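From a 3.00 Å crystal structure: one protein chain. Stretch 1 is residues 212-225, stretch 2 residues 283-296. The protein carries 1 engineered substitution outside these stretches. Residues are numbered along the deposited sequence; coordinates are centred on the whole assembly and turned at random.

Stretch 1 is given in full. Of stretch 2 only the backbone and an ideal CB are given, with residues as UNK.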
ATOM      1  N   ILE A 212     -16.793  -2.101 -17.353  1.00 71.94           N
ATOM      2  CA  ILE A 212     -15.909  -3.247 -17.532  1.00 71.83           C
ATOM      3  C   ILE A 212     -14.541  -2.944 -16.938  1.00 70.17           C
ATOM      4  O   ILE A 212     -13.984  -3.743 -16.167  1.00 68.91           O
ATOM      5  CB  ILE A 212     -15.809  -3.616 -19.024  1.00 74.56           C
ATOM      6  CG1 ILE A 212     -17.000  -4.474 -19.455  1.00 74.49           C
ATOM      7  CG2 ILE A 212     -14.503  -4.343 -19.311  1.00 79.25           C
ATOM      8  CD1 ILE A 212     -17.168  -5.695 -18.646  1.00 73.50           C
ATOM      9  N   PHE A 213     -13.998  -1.762 -17.256  1.00 69.89           N
ATOM     10  CA  PHE A 213     -12.641  -1.444 -16.817  1.00 69.50           C
ATOM     11  C   PHE A 213     -12.537  -1.370 -15.295  1.00 68.29           C
ATOM     12  O   PHE A 213     -11.580  -1.870 -14.704  1.00 66.75           O
ATOM     13  CB  PHE A 213     -12.159  -0.131 -17.407  1.00 69.17           C
ATOM     14  CG  PHE A 213     -10.736   0.103 -17.134  1.00 68.49           C
ATOM     15  CD1 PHE A 213      -9.790  -0.804 -17.572  1.00 68.86           C
ATOM     16  CD2 PHE A 213     -10.344   1.123 -16.289  1.00 68.59           C
ATOM     17  CE1 PHE A 213      -8.438  -0.628 -17.266  1.00 73.05           C
ATOM     18  CE2 PHE A 213      -8.992   1.310 -15.957  1.00 68.61           C
ATOM     19  CZ  PHE A 213      -8.035   0.434 -16.447  1.00 69.30           C
ATOM     20  N   PHE A 214     -13.509  -0.728 -14.648  1.00 69.06           N
ATOM     21  CA  PHE A 214     -13.461  -0.558 -13.199  1.00 68.08           C
ATOM     22  C   PHE A 214     -13.574  -1.889 -12.471  1.00 67.11           C
ATOM     23  O   PHE A 214     -12.838  -2.138 -11.503  1.00 66.80           O
ATOM     24  CB  PHE A 214     -14.555   0.397 -12.722  1.00 70.34           C
ATOM     25  CG  PHE A 214     -14.279   1.840 -13.032  1.00 71.22           C
ATOM     26  CD1 PHE A 214     -12.986   2.325 -13.009  1.00 70.36           C
ATOM     27  CD2 PHE A 214     -15.313   2.732 -13.270  1.00 73.26           C
ATOM     28  CE1 PHE A 214     -12.723   3.658 -13.272  1.00 71.64           C
ATOM     29  CE2 PHE A 214     -15.051   4.062 -13.521  1.00 74.11           C
ATOM     30  CZ  PHE A 214     -13.755   4.523 -13.529  1.00 74.19           C
ATOM     31  N   ILE A 215     -14.500  -2.755 -12.888  1.00 66.87           N
ATOM     32  CA  ILE A 215     -14.568  -4.033 -12.182  1.00 65.35           C
ATOM     33  C   ILE A 215     -13.300  -4.830 -12.422  1.00 64.18           C
ATOM     34  O   ILE A 215     -12.795  -5.496 -11.513  1.00 63.66           O
ATOM     35  CB  ILE A 215     -15.821  -4.838 -12.552  1.00 65.01           C
ATOM     36  CG1 ILE A 215     -17.061  -3.967 -12.395  1.00 64.46           C
ATOM     37  CG2 ILE A 215     -15.947  -6.046 -11.632  1.00 63.63           C
ATOM     38  CD1 ILE A 215     -18.329  -4.754 -12.161  1.00 64.37           C
ATOM     39  N   PHE A 216     -12.748  -4.765 -13.633  1.00 64.56           N
ATOM     40  CA  PHE A 216     -11.429  -5.348 -13.824  1.00 63.53           C
ATOM     41  C   PHE A 216     -10.413  -4.744 -12.874  1.00 63.68           C
ATOM     42  O   PHE A 216      -9.481  -5.415 -12.426  1.00 62.77           O
ATOM     43  CB  PHE A 216     -10.928  -5.142 -15.236  1.00 63.60           C
ATOM     44  CG  PHE A 216      -9.659  -5.869 -15.483  1.00 62.64           C
ATOM     45  CD1 PHE A 216      -9.622  -7.251 -15.401  1.00 62.04           C
ATOM     46  CD2 PHE A 216      -8.482  -5.180 -15.678  1.00 63.18           C
ATOM     47  CE1 PHE A 216      -8.449  -7.943 -15.602  1.00 61.44           C
ATOM     48  CE2 PHE A 216      -7.301  -5.859 -15.863  1.00 62.56           C
ATOM     49  CZ  PHE A 216      -7.285  -7.245 -15.836  1.00 61.93           C
ATOM     50  N   SER A 217     -10.535  -3.453 -12.612  1.00 64.86           N
ATOM     51  CA  SER A 217      -9.531  -2.806 -11.797  1.00 64.75           C
ATOM     52  C   SER A 217      -9.653  -3.283 -10.364  1.00 64.86           C
ATOM     53  O   SER A 217      -8.649  -3.451  -9.661  1.00 64.55           O
ATOM     54  CB  SER A 217      -9.668  -1.298 -11.932  1.00 65.39           C
ATOM     55  OG  SER A 217      -9.243  -0.923 -13.224  1.00 66.03           O
ATOM     56  N   MET A 218     -10.875  -3.574  -9.936  1.00 64.86           N
ATOM     57  CA  MET A 218     -11.054  -4.171  -8.623  1.00 64.47           C
ATOM     58  C   MET A 218     -10.448  -5.565  -8.571  1.00 62.97           C
ATOM     59  O   MET A 218      -9.742  -5.916  -7.622  1.00 62.94           O
ATOM     60  CB  MET A 218     -12.528  -4.256  -8.291  1.00 65.16           C
ATOM     61  CG  MET A 218     -12.730  -4.899  -6.967  1.00 65.18           C
ATOM     62  SD  MET A 218     -14.456  -4.799  -6.615  1.00 65.37           S
ATOM     63  CE  MET A 218     -14.945  -6.323  -7.440  1.00 62.95           C
ATOM     64  N   LEU A 219     -10.731  -6.378  -9.588  1.00 62.49           N
ATOM     65  CA  LEU A 219     -10.291  -7.763  -9.573  1.00 61.85           C
ATOM     66  C   LEU A 219      -8.782  -7.835  -9.591  1.00 61.78           C
ATOM     67  O   LEU A 219      -8.188  -8.659  -8.885  1.00 61.95           O
ATOM     68  CB  LEU A 219     -10.873  -8.506 -10.763  1.00 60.98           C
ATOM     69  CG  LEU A 219     -12.329  -8.897 -10.573  1.00 60.39           C
ATOM     70  CD1 LEU A 219     -12.652  -9.985 -11.559  1.00 58.33           C
ATOM     71  CD2 LEU A 219     -12.578  -9.317  -9.119  1.00 61.29           C
ATOM     72  N   LEU A 220      -8.144  -6.956 -10.381  1.00 62.03           N
ATOM     73  CA  LEU A 220      -6.686  -6.884 -10.435  1.00 62.37           C
ATOM     74  C   LEU A 220      -6.104  -6.315  -9.141  1.00 62.70           C
ATOM     75  O   LEU A 220      -5.081  -6.807  -8.655  1.00 62.45           O
ATOM     76  CB  LEU A 220      -6.251  -6.035 -11.632  1.00 63.00           C
ATOM     77  CG  LEU A 220      -4.771  -5.726 -11.933  1.00 63.68           C
ATOM     78  CD1 LEU A 220      -4.117  -4.780 -10.944  1.00 64.08           C
ATOM     79  CD2 LEU A 220      -3.972  -6.993 -12.006  1.00 62.97           C
ATOM     80  N   GLY A 221      -6.714  -5.251  -8.602  1.00 63.31           N
ATOM     81  CA  GLY A 221      -6.216  -4.644  -7.386  1.00 63.50           C
ATOM     82  C   GLY A 221      -6.293  -5.580  -6.197  1.00 63.05           C
ATOM     83  O   GLY A 221      -5.524  -5.450  -5.244  1.00 63.77           O
ATOM     84  N   ALA A 222      -7.210  -6.543  -6.230  1.00 62.73           N
ATOM     85  CA  ALA A 222      -7.287  -7.448  -5.096  1.00 62.36           C
ATOM     86  C   ALA A 222      -5.946  -8.124  -4.835  1.00 62.30           C
ATOM     87  O   ALA A 222      -5.568  -8.316  -3.679  1.00 63.69           O
ATOM     88  CB  ALA A 222      -8.393  -8.474  -5.296  1.00 63.54           C
ATOM     89  N   GLU A 223      -5.184  -8.456  -5.872  1.00 62.83           N
ATOM     90  CA  GLU A 223      -3.920  -9.135  -5.605  1.00 62.75           C
ATOM     91  C   GLU A 223      -2.742  -8.180  -5.411  1.00 62.17           C
ATOM     92  O   GLU A 223      -1.593  -8.628  -5.395  1.00 61.60           O
ATOM     93  CB  GLU A 223      -3.569 -10.140  -6.701  1.00 62.20           C
ATOM     94  CG  GLU A 223      -2.992  -9.530  -7.962  1.00 63.83           C
ATOM     95  CD  GLU A 223      -3.200 -10.424  -9.141  1.00 67.56           C
ATOM     96  OE1 GLU A 223      -4.176 -11.185  -9.093  1.00 62.62           O
ATOM     97  OE2 GLU A 223      -2.409 -10.379 -10.108  1.00 70.63           O
ATOM     98  N   LEU A 224      -2.988  -6.883  -5.255  1.00 62.75           N
ATOM     99  CA  LEU A 224      -1.867  -5.943  -5.263  1.00 64.26           C
ATOM    100  C   LEU A 224      -0.982  -6.092  -4.030  1.00 63.60           C
ATOM    101  O   LEU A 224       0.248  -6.009  -4.139  1.00 66.87           O
ATOM    102  CB  LEU A 224      -2.375  -4.504  -5.384  1.00 63.45           C
ATOM    103  CG  LEU A 224      -2.628  -3.988  -6.799  1.00 63.63           C
ATOM    104  CD1 LEU A 224      -3.069  -2.560  -6.732  1.00 65.40           C
ATOM    105  CD2 LEU A 224      -1.370  -4.099  -7.627  1.00 63.87           C
ATOM    106  N   GLN A 225      -1.596  -6.208  -2.852  1.00 62.87           N
ATOM    107  CA  GLN A 225      -0.861  -6.229  -1.558  1.00 62.20           C
ATOM    108  C   GLN A 225      -0.602  -7.633  -1.015  1.00 61.43           C
ATOM    109  O   GLN A 225       0.075  -7.727  -0.005  1.00 61.25           O
ATOM    110  CB  GLN A 225      -1.705  -5.532  -0.500  1.00 62.47           C
ATOM    111  CG  GLN A 225      -2.530  -4.391  -1.051  1.00 62.52           C
ATOM    112  CD  GLN A 225      -1.701  -3.140  -1.098  1.00 61.88           C
ATOM    113  OE1 GLN A 225      -0.514  -3.162  -0.816  1.00 61.56           O
ATOM    114  NE2 GLN A 225      -2.321  -2.039  -1.468  1.00 62.34           N
ATOM    115  N   UNK A 283       1.455  -0.961 -21.338  1.00 61.49           N
ATOM    116  CA  UNK A 283       2.105  -0.887 -20.034  1.00 61.68           C
ATOM    117  C   UNK A 283       1.272  -1.620 -18.981  1.00 61.49           C
ATOM    118  O   UNK A 283       1.812  -2.378 -18.155  1.00 61.16           O
ATOM    119  CB  UNK A 283       2.320   0.571 -19.624  1.00 61.68           C
ATOM    120  N   UNK A 284      -0.055  -1.456 -19.036  1.00 61.64           N
ATOM    121  CA  UNK A 284      -0.944  -2.220 -18.159  1.00 62.26           C
ATOM    122  C   UNK A 284      -0.792  -3.731 -18.369  1.00 61.77           C
ATOM    123  O   UNK A 284      -0.870  -4.521 -17.411  1.00 61.58           O
ATOM    124  CB  UNK A 284      -2.397  -1.806 -18.398  1.00 62.26           C
ATOM    125  N   UNK A 285      -0.561  -4.154 -19.609  1.00 61.39           N
ATOM    126  CA  UNK A 285      -0.326  -5.568 -19.858  1.00 61.47           C
ATOM    127  C   UNK A 285       0.982  -6.025 -19.236  1.00 60.82           C
ATOM    128  O   UNK A 285       1.069  -7.152 -18.738  1.00 60.51           O
ATOM    129  CB  UNK A 285      -0.321  -5.851 -21.362  1.00 61.47           C
ATOM    130  N   UNK A 286       2.022  -5.183 -19.283  1.00 60.87           N
ATOM    131  CA  UNK A 286       3.297  -5.554 -18.664  1.00 60.26           C
ATOM    132  C   UNK A 286       3.094  -5.755 -17.169  1.00 60.03           C
ATOM    133  O   UNK A 286       3.688  -6.643 -16.542  1.00 59.32           O
ATOM    134  CB  UNK A 286       4.365  -4.489 -18.923  1.00 60.26           C
ATOM    135  N   UNK A 287       2.227  -4.942 -16.578  1.00 60.46           N
ATOM    136  CA  UNK A 287       1.913  -5.132 -15.168  1.00 60.74           C
ATOM    137  C   UNK A 287       1.247  -6.484 -14.935  1.00 59.73           C
ATOM    138  O   UNK A 287       1.655  -7.264 -14.061  1.00 59.59           O
ATOM    139  CB  UNK A 287       1.009  -4.004 -14.666  1.00 60.74           C
ATOM    140  N   UNK A 288       0.208  -6.776 -15.704  1.00 59.80           N
ATOM    141  CA  UNK A 288      -0.548  -8.000 -15.463  1.00 59.34           C
ATOM    142  C   UNK A 288       0.315  -9.241 -15.683  1.00 57.81           C
ATOM    143  O   UNK A 288       0.199 -10.233 -14.961  1.00 56.83           O
ATOM    144  CB  UNK A 288      -1.778  -8.049 -16.372  1.00 59.34           C
ATOM    145  N   UNK A 289       1.179  -9.218 -16.689  1.00 58.13           N
ATOM    146  CA  UNK A 289       2.060 -10.361 -16.908  1.00 57.56           C
ATOM    147  C   UNK A 289       3.095 -10.451 -15.793  1.00 57.06           C
ATOM    148  O   UNK A 289       3.429 -11.550 -15.309  1.00 56.61           O
ATOM    149  CB  UNK A 289       2.750 -10.258 -18.269  1.00 57.56           C
ATOM    150  N   UNK A 290       3.603  -9.299 -15.344  1.00 57.21           N
ATOM    151  CA  UNK A 290       4.604  -9.303 -14.285  1.00 57.05           C
ATOM    152  C   UNK A 290       4.065  -9.938 -13.002  1.00 56.51           C
ATOM    153  O   UNK A 290       4.812 -10.609 -12.285  1.00 54.99           O
ATOM    154  CB  UNK A 290       5.077  -7.875 -14.004  1.00 57.05           C
ATOM    155  N   UNK A 291       2.778  -9.734 -12.692  1.00 56.66           N
ATOM    156  CA  UNK A 291       2.224 -10.380 -11.500  1.00 56.96           C
ATOM    157  C   UNK A 291       2.299 -11.901 -11.595  1.00 55.81           C
ATOM    158  O   UNK A 291       2.576 -12.587 -10.595  1.00 55.93           O
ATOM    159  CB  UNK A 291       0.772  -9.945 -11.290  1.00 56.96           C
ATOM    160  N   UNK A 292       2.024 -12.447 -12.781  1.00 56.07           N
ATOM    161  CA  UNK A 292       2.191 -13.883 -12.996  1.00 55.34           C
ATOM    162  C   UNK A 292       3.593 -14.289 -12.591  1.00 55.14           C
ATOM    163  O   UNK A 292       3.786 -15.163 -11.733  1.00 53.89           O
ATOM    164  CB  UNK A 292       1.921 -14.260 -14.454  1.00 55.34           C
ATOM    165  N   UNK A 293       4.582 -13.656 -13.240  1.00 54.22           N
ATOM    166  CA  UNK A 293       5.982 -13.984 -12.969  1.00 54.16           C
ATOM    167  C   UNK A 293       6.319 -13.874 -11.485  1.00 54.89           C
ATOM    168  O   UNK A 293       7.029 -14.724 -10.928  1.00 54.60           O
ATOM    169  CB  UNK A 293       6.902 -13.066 -13.777  1.00 54.16           C
ATOM    170  N   UNK A 294       5.821 -12.828 -10.833  1.00 55.01           N
ATOM    171  CA  UNK A 294       6.082 -12.611  -9.418  1.00 54.92           C
ATOM    172  C   UNK A 294       5.623 -13.821  -8.607  1.00 55.05           C
ATOM    173  O   UNK A 294       6.435 -14.493  -7.949  1.00 55.65           O
ATOM    174  CB  UNK A 294       5.383 -11.340  -8.930  1.00 54.92           C
ATOM    175  N   UNK A 295       4.322 -14.139  -8.688  1.00 54.93           N
ATOM    176  CA  UNK A 295       3.789 -15.258  -7.908  1.00 54.95           C
ATOM    177  C   UNK A 295       4.422 -16.591  -8.322  1.00 54.74           C
ATOM    178  O   UNK A 295       4.651 -17.463  -7.476  1.00 56.29           O
ATOM    179  CB  UNK A 295       2.269 -15.332  -8.068  1.00 54.95           C
ATOM    180  N   UNK A 296       4.715 -16.771  -9.616  1.00 55.42           N
ATOM    181  CA  UNK A 296       5.386 -17.987 -10.071  1.00 54.94           C
ATOM    182  C   UNK A 296       6.765 -18.138  -9.439  1.00 55.59           C
ATOM    183  O   UNK A 296       7.156 -19.243  -9.044  1.00 55.60           O
ATOM    184  CB  UNK A 296       5.510 -17.983 -11.596  1.00 54.94           C
TER

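Stretch 2 is helical throughout, and its axis runs at 31° to helix 212-222, with a closest approach of 11.9 Å. No hydrogen bond joins the stretches; the contacts are mostly apolar.

Position 283 is out of reach of stretch 1. Many residues would suit; it is Val283.

At position 284 CA-to-CB points toward stretch 1, but nothing there lies within 5.5 Å of the ideal CB. The ring of Phe213 lies further out. A long apolar chain would bridge the gap: methionine, leucine or phenylalanine. The residue is Met284. Its SD lies 3.6 Å from Phe213 CZ, at the ring edge, a sulfur-aromatic contact.

Positions 285 and 286 are little constrained by stretch 1, and almost any helix-compatible residue would do. They hold Met285 and Ile286.

Position 287 points toward stretch 1 across open space. A small residue would leave the gap; a larger one might partly fill it. Ser287 makes no contact here, and its OG is hydrogen-bonded elsewhere in the structure.

Position 288 points sideways, with its ideal CB 5.0 Å from Leu220 CD2. Phe216 and Leu220 offer an apolar surface. Isoleucine, leucine or methionine could bend to it. Ile288 does so: its CD1 lies 3.3 Å from Phe216 CZ, at the ring edge, and its CG1 is 3.8 Å from Leu220 CD2.

Stretch 1 sets no limit at 289 and 290, so most helix-compatible residues would suit. They are Val289 and Ala290.

Position 291 points toward stretch 1. The ideal CB is 3.4 Å from Glu223 OE2, and Leu220 and Leu224 provide apolar surface nearby. A donor to that oxygen is conceivable, but it lies beside the CB itself; the leucines favour a large apolar or aromatic chain. The residue is Trp291, with the largest covered area of either stretch, 86 Å². It makes no hydrogen bond to Glu223. Its CZ2 packs 3.4 Å from Leu224 CD2, and its CH2 is 3.2 Å from Leu224 O. Glu223 O lies over one face of the ring. Trp291 CD1 also touches Leu220 CD2, at 4.3 Å.

Position 292 points away, and 293, 294 and 296 are out of reach. Apolar or polar chains would serve equally. They are Ile292, Leu293, Arg294 and Ala296. Arg294 makes its side-chain hydrogen bonds outside the two stretches.

Position 295 points toward stretch 1, but its ideal CB has no neighbour there within 5.5 Å. A long chain would reach Glu223: a basic residue for its charge, or an aromatic. Phe295 presents its ring edge, with CE2 3.8 Å from Glu223 OE2. That oxygen is hydrogen-bonded elsewhere.

Stretch 2 (283-296) VMMISIVAWILRFA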
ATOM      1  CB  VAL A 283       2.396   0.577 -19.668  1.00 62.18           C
ATOM      2  CG1 VAL A 283       2.399   0.764 -18.175  1.00 62.92           C
ATOM      3  CG2 VAL A 283       3.744   0.982 -20.269  1.00 62.40           C
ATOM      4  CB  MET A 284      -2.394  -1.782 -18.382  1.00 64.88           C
ATOM      5  CG  MET A 284      -2.951  -0.806 -17.324  1.00 65.49           C
ATOM      6  SD  MET A 284      -4.729  -0.451 -17.518  1.00 70.23           S
ATOM      7  CE  MET A 284      -4.753   0.001 -19.259  1.00 67.60           C
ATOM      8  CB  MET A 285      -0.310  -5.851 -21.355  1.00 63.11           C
ATOM      9  CG  MET A 285      -0.355  -7.337 -21.747  1.00 64.10           C
ATOM     10  SD  MET A 285      -1.967  -8.138 -21.473  1.00 66.61           S
ATOM     11  CE  MET A 285      -1.477  -9.831 -21.155  1.00 66.05           C
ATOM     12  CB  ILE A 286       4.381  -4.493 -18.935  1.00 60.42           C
ATOM     13  CG1 ILE A 286       4.524  -4.200 -20.417  1.00 60.24           C
ATOM     14  CG2 ILE A 286       5.716  -5.053 -18.582  1.00 60.05           C
ATOM     15  CD1 ILE A 286       5.412  -3.010 -20.726  1.00 59.29           C
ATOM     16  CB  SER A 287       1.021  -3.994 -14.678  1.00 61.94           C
ATOM     17  OG  SER A 287       0.128  -4.447 -13.683  1.00 62.37           O
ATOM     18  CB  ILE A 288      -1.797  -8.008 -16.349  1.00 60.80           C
ATOM     19  CG1 ILE A 288      -2.927  -7.277 -15.650  1.00 61.09           C
ATOM     20  CG2 ILE A 288      -2.208  -9.410 -16.658  1.00 66.06           C
ATOM     21  CD1 ILE A 288      -4.031  -6.960 -16.579  1.00 62.34           C
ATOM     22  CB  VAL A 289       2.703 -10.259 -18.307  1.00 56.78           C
ATOM     23  CG1 VAL A 289       3.908 -11.194 -18.453  1.00 55.68           C
ATOM     24  CG2 VAL A 289       1.663 -10.568 -19.347  1.00 58.03           C
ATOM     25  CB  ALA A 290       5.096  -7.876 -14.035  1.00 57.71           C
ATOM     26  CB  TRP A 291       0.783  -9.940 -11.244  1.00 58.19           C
ATOM     27  CG  TRP A 291       0.679  -8.627 -10.550  1.00 60.47           C
ATOM     28  CD1 TRP A 291       0.221  -7.447 -11.062  1.00 61.20           C
ATOM     29  CD2 TRP A 291       1.103  -8.343  -9.204  1.00 61.60           C
ATOM     30  NE1 TRP A 291       0.301  -6.451 -10.099  1.00 62.18           N
ATOM     31  CE2 TRP A 291       0.843  -6.980  -8.958  1.00 62.64           C
ATOM     32  CE3 TRP A 291       1.670  -9.118  -8.179  1.00 61.06           C
ATOM     33  CZ2 TRP A 291       1.133  -6.372  -7.733  1.00 67.10           C
ATOM     34  CZ3 TRP A 291       1.959  -8.509  -6.954  1.00 65.70           C
ATOM     35  CH2 TRP A 291       1.690  -7.151  -6.744  1.00 65.90           C
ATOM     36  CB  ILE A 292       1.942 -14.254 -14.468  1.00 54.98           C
ATOM     37  CG1 ILE A 292       0.548 -13.831 -14.919  1.00 55.00           C
ATOM     38  CG2 ILE A 292       2.173 -15.761 -14.675  1.00 53.79           C
ATOM     39  CD1 ILE A 292       0.310 -14.086 -16.382  1.00 54.72           C
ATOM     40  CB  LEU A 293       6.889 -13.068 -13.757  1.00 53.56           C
ATOM     41  CG  LEU A 293       7.312 -13.439 -15.150  1.00 53.01           C
ATOM     42  CD1 LEU A 293       7.575 -12.133 -15.852  1.00 53.78           C
ATOM     43  CD2 LEU A 293       8.588 -14.237 -15.062  1.00 52.87           C
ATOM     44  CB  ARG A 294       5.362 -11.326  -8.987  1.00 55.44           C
ATOM     45  CG  ARG A 294       5.863 -10.553  -7.765  1.00 56.12           C
ATOM     46  CD  ARG A 294       5.663 -11.284  -6.447  1.00 59.75           C
ATOM     47  NE  ARG A 294       5.895 -10.412  -5.290  1.00 60.39           N
ATOM     48  CZ  ARG A 294       7.069 -10.011  -4.814  1.00 57.18           C
ATOM     49  NH1 ARG A 294       8.207 -10.398  -5.384  1.00 55.76           N
ATOM     50  NH2 ARG A 294       7.084  -9.207  -3.755  1.00 57.15           N
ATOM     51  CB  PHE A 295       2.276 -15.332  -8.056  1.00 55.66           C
ATOM     52  CG  PHE A 295       1.537 -14.143  -7.491  1.00 56.27           C
ATOM     53  CD1 PHE A 295       1.648 -13.796  -6.158  1.00 56.41           C
ATOM     54  CD2 PHE A 295       0.679 -13.397  -8.303  1.00 58.37           C
ATOM     55  CE1 PHE A 295       0.947 -12.714  -5.639  1.00 57.40           C
ATOM     56  CE2 PHE A 295      -0.023 -12.315  -7.793  1.00 58.20           C
ATOM     57  CZ  PHE A 295       0.119 -11.973  -6.452  1.00 59.09           C
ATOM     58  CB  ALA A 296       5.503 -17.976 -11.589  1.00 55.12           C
TER
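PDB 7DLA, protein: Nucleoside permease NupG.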